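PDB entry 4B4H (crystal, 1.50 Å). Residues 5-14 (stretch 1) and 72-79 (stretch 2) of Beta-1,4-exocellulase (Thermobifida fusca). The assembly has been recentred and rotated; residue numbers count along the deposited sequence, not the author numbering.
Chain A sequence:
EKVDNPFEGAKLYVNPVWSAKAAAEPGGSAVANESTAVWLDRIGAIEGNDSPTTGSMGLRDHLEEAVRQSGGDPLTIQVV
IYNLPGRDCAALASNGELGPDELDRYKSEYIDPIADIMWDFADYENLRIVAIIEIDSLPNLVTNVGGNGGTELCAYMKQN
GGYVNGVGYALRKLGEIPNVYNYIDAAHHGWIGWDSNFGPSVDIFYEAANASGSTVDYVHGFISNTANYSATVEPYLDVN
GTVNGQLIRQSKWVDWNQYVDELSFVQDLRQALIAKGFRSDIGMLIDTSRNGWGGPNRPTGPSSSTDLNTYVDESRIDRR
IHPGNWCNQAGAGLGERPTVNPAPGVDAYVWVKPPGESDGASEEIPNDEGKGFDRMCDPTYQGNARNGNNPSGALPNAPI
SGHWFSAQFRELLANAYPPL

Stretch 1, residues 5-14: NPFEGAKLYV
Stretch 2 (72-79) GDPLTIQV

Residues 5-10 form two overlapping turns, type I from Asn 5 to Glu 8 (Glu 8 N to Asn 5 O, 3.0 Å) and type II from Phe 7 to Ala 10, with Gly 9 at phi/psi 61/30. Lys 11 and Leu 12 (-70/155, -109/138) then run as a strand parallel to 75-79, whose phi runs from -104° to -141° and psi from 122° to 151°. Lys 11 pairs with Leu 75 (CA-CA 4.5 Å) and Leu 12 with Thr 76 (CA-CA 4.9 Å). Three hydrogen bonds fix this register: Lys 11 N to Pro 74 O, 2.9 Å; Thr 76 N to Lys 11 O, 2.9 Å; and Tyr 13 N to Thr 76 O, 2.8 Å and nearly linear at 177°. A water bridges Gly 9 O (3.2 Å) and Pro 74 O (2.9 Å), donating to both.

Thr 76 (chi1 m) links turn and strand: its OG1 donates to Pro 6 O at 2.8 Å, while its CG2 lies over a face of the Phe 7 ring (chi1 m, chi2 -86°), 3.7 Å from CE1. On the other sheet face, with Leu 75 (chi1 t), Lys 11 (chi1 m, chi4 t) extends NZ to 2.8 Å from Asp 73 OD2, a salt bridge. Tyr 13 (chi1 t, chi2 62°) receives Ile 77 (t, t) over one ring face, Tyr 13 CD2 to Ile 77 CD1, 3.6 Å; the methyl sits 16° off the ring normal, supporting a CH-pi contact.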

# COMPACT_ATOMS: atom_id res chain seq x y z
N ASN A 5 -6.10 8.91 -17.01
CA ASN A 5 -5.73 9.08 -15.62
C ASN A 5 -7.00 9.39 -14.86
O ASN A 5 -7.56 10.47 -15.00
CB ASN A 5 -4.73 10.22 -15.48
CG ASN A 5 -4.23 10.40 -14.06
OD1 ASN A 5 -4.79 9.83 -13.11
ND2 ASN A 5 -3.19 11.21 -13.90
N PRO A 6 -7.49 8.43 -14.06
CA PRO A 6 -8.78 8.69 -13.43
C PRO A 6 -8.77 9.83 -12.42
O PRO A 6 -9.82 10.36 -12.09
CB PRO A 6 -9.12 7.37 -12.73
CG PRO A 6 -7.81 6.62 -12.65
CD PRO A 6 -7.02 7.05 -13.83
N PHE A 7 -7.58 10.20 -11.93
CA PHE A 7 -7.42 11.30 -10.99
C PHE A 7 -7.39 12.67 -11.68
O PHE A 7 -7.59 13.70 -11.03
CB PHE A 7 -6.16 11.08 -10.15
CG PHE A 7 -6.24 9.86 -9.29
CD1 PHE A 7 -6.81 9.92 -8.02
CD2 PHE A 7 -5.74 8.64 -9.75
CE1 PHE A 7 -6.89 8.78 -7.22
CE2 PHE A 7 -5.83 7.50 -8.96
CZ PHE A 7 -6.40 7.57 -7.70
N GLU A 8 -7.16 12.67 -12.99
CA GLU A 8 -7.04 13.90 -13.76
C GLU A 8 -8.42 14.57 -13.95
O GLU A 8 -9.37 13.92 -14.38
CB GLU A 8 -6.37 13.61 -15.10
CG GLU A 8 -6.20 14.81 -16.01
CD GLU A 8 -5.31 14.50 -17.20
OE1 GLU A 8 -5.31 13.35 -17.68
OE2 GLU A 8 -4.60 15.41 -17.65
N GLY A 9 -8.51 15.85 -13.58
CA GLY A 9 -9.76 16.62 -13.70
C GLY A 9 -10.94 16.07 -12.91
O GLY A 9 -12.09 16.22 -13.32
N ALA A 10 -10.64 15.43 -11.79
CA ALA A 10 -11.66 14.85 -10.94
C ALA A 10 -11.57 15.40 -9.52
O ALA A 10 -10.48 15.66 -9.02
CB ALA A 10 -11.52 13.33 -10.92
N LYS A 11 -12.73 15.59 -8.88
CA LYS A 11 -12.79 15.74 -7.43
C LYS A 11 -12.46 14.39 -6.80
O LYS A 11 -12.66 13.35 -7.42
CB LYS A 11 -14.20 16.16 -6.99
CG LYS A 11 -14.52 17.65 -7.09
CD LYS A 11 -15.38 17.96 -8.30
CE LYS A 11 -16.54 18.88 -7.96
NZ LYS A 11 -17.13 19.54 -9.16
N LEU A 12 -11.97 14.40 -5.57
CA LEU A 12 -11.68 13.16 -4.86
C LEU A 12 -12.67 12.92 -3.71
O LEU A 12 -13.00 13.84 -2.97
CB LEU A 12 -10.23 13.12 -4.35
CG LEU A 12 -9.11 13.70 -5.24
CD1 LEU A 12 -7.78 13.71 -4.48
CD2 LEU A 12 -8.97 12.98 -6.58
N TYR A 13 -13.11 11.68 -3.58
CA TYR A 13 -14.01 11.26 -2.49
C TYR A 13 -13.46 11.63 -1.11
O TYR A 13 -12.27 11.44 -0.86
CB TYR A 13 -14.20 9.74 -2.54
CG TYR A 13 -15.18 9.21 -1.52
CD1 TYR A 13 -16.51 9.59 -1.55
CD2 TYR A 13 -14.76 8.33 -0.51
CE1 TYR A 13 -17.42 9.10 -0.63
CE2 TYR A 13 -15.67 7.83 0.43
CZ TYR A 13 -17.00 8.24 0.36
OH TYR A 13 -17.95 7.78 1.25
N VAL A 14 -14.32 12.11 -0.22
CA VAL A 14 -13.96 12.28 1.20
C VAL A 14 -14.84 11.33 2.03
O VAL A 14 -16.07 11.40 1.99
CB VAL A 14 -14.10 13.75 1.70
CG1 VAL A 14 -13.67 13.89 3.15
CG2 VAL A 14 -13.26 14.68 0.84
N GLY A 72 -22.18 15.94 -10.44
CA GLY A 72 -22.30 15.79 -11.88
C GLY A 72 -20.98 15.90 -12.63
O GLY A 72 -20.92 15.55 -13.80
N ASP A 73 -19.94 16.39 -11.95
CA ASP A 73 -18.59 16.47 -12.50
C ASP A 73 -17.80 15.20 -12.14
O ASP A 73 -18.20 14.49 -11.21
CB ASP A 73 -17.85 17.69 -11.95
CG ASP A 73 -18.56 19.00 -12.27
OD1 ASP A 73 -18.75 19.31 -13.46
OD2 ASP A 73 -18.93 19.71 -11.31
N PRO A 74 -16.69 14.91 -12.86
CA PRO A 74 -15.92 13.71 -12.51
C PRO A 74 -15.45 13.67 -11.04
O PRO A 74 -14.99 14.67 -10.52
CB PRO A 74 -14.73 13.76 -13.47
CG PRO A 74 -15.25 14.52 -14.66
CD PRO A 74 -16.17 15.56 -14.08
N LEU A 75 -15.59 12.51 -10.40
CA LEU A 75 -15.11 12.28 -9.04
C LEU A 75 -14.54 10.87 -8.93
O LEU A 75 -15.02 9.96 -9.61
CB LEU A 75 -16.22 12.51 -7.99
CG LEU A 75 -15.79 12.39 -6.51
CD1 LEU A 75 -16.44 13.43 -5.62
CD2 LEU A 75 -16.06 10.98 -5.98
N THR A 76 -13.56 10.71 -8.02
CA THR A 76 -12.75 9.52 -7.91
C THR A 76 -12.73 9.02 -6.47
O THR A 76 -12.37 9.76 -5.54
CB THR A 76 -11.34 9.81 -8.44
OG1 THR A 76 -11.45 10.23 -9.80
CG2 THR A 76 -10.44 8.58 -8.38
N ILE A 77 -13.16 7.77 -6.31
CA ILE A 77 -13.16 7.06 -5.02
C ILE A 77 -12.24 5.85 -5.13
O ILE A 77 -12.27 5.11 -6.12
CB ILE A 77 -14.58 6.60 -4.57
CG1 ILE A 77 -14.53 5.92 -3.19
CG2 ILE A 77 -15.21 5.66 -5.60
CD1 ILE A 77 -15.87 5.61 -2.55
N GLN A 78 -11.46 5.64 -4.10
CA GLN A 78 -10.54 4.54 -4.11
C GLN A 78 -11.08 3.41 -3.22
O GLN A 78 -11.50 3.65 -2.22
CB GLN A 78 -9.16 4.99 -3.62
CG GLN A 78 -8.50 6.10 -4.40
CD GLN A 78 -7.38 6.72 -3.62
OE1 GLN A 78 -7.55 7.65 -2.93
NE2 GLN A 78 -6.25 6.16 -3.76
N VAL A 79 -11.09 2.22 -3.73
CA VAL A 79 -11.60 1.05 -3.01
C VAL A 79 -10.48 0.02 -2.95
O VAL A 79 -9.94 -0.36 -3.98
CB VAL A 79 -12.83 0.45 -3.75
CG1 VAL A 79 -13.21 -0.90 -3.14
CG2 VAL A 79 -14.05 1.37 -3.71
O HOH W 1 -14.57 17.33 -11.62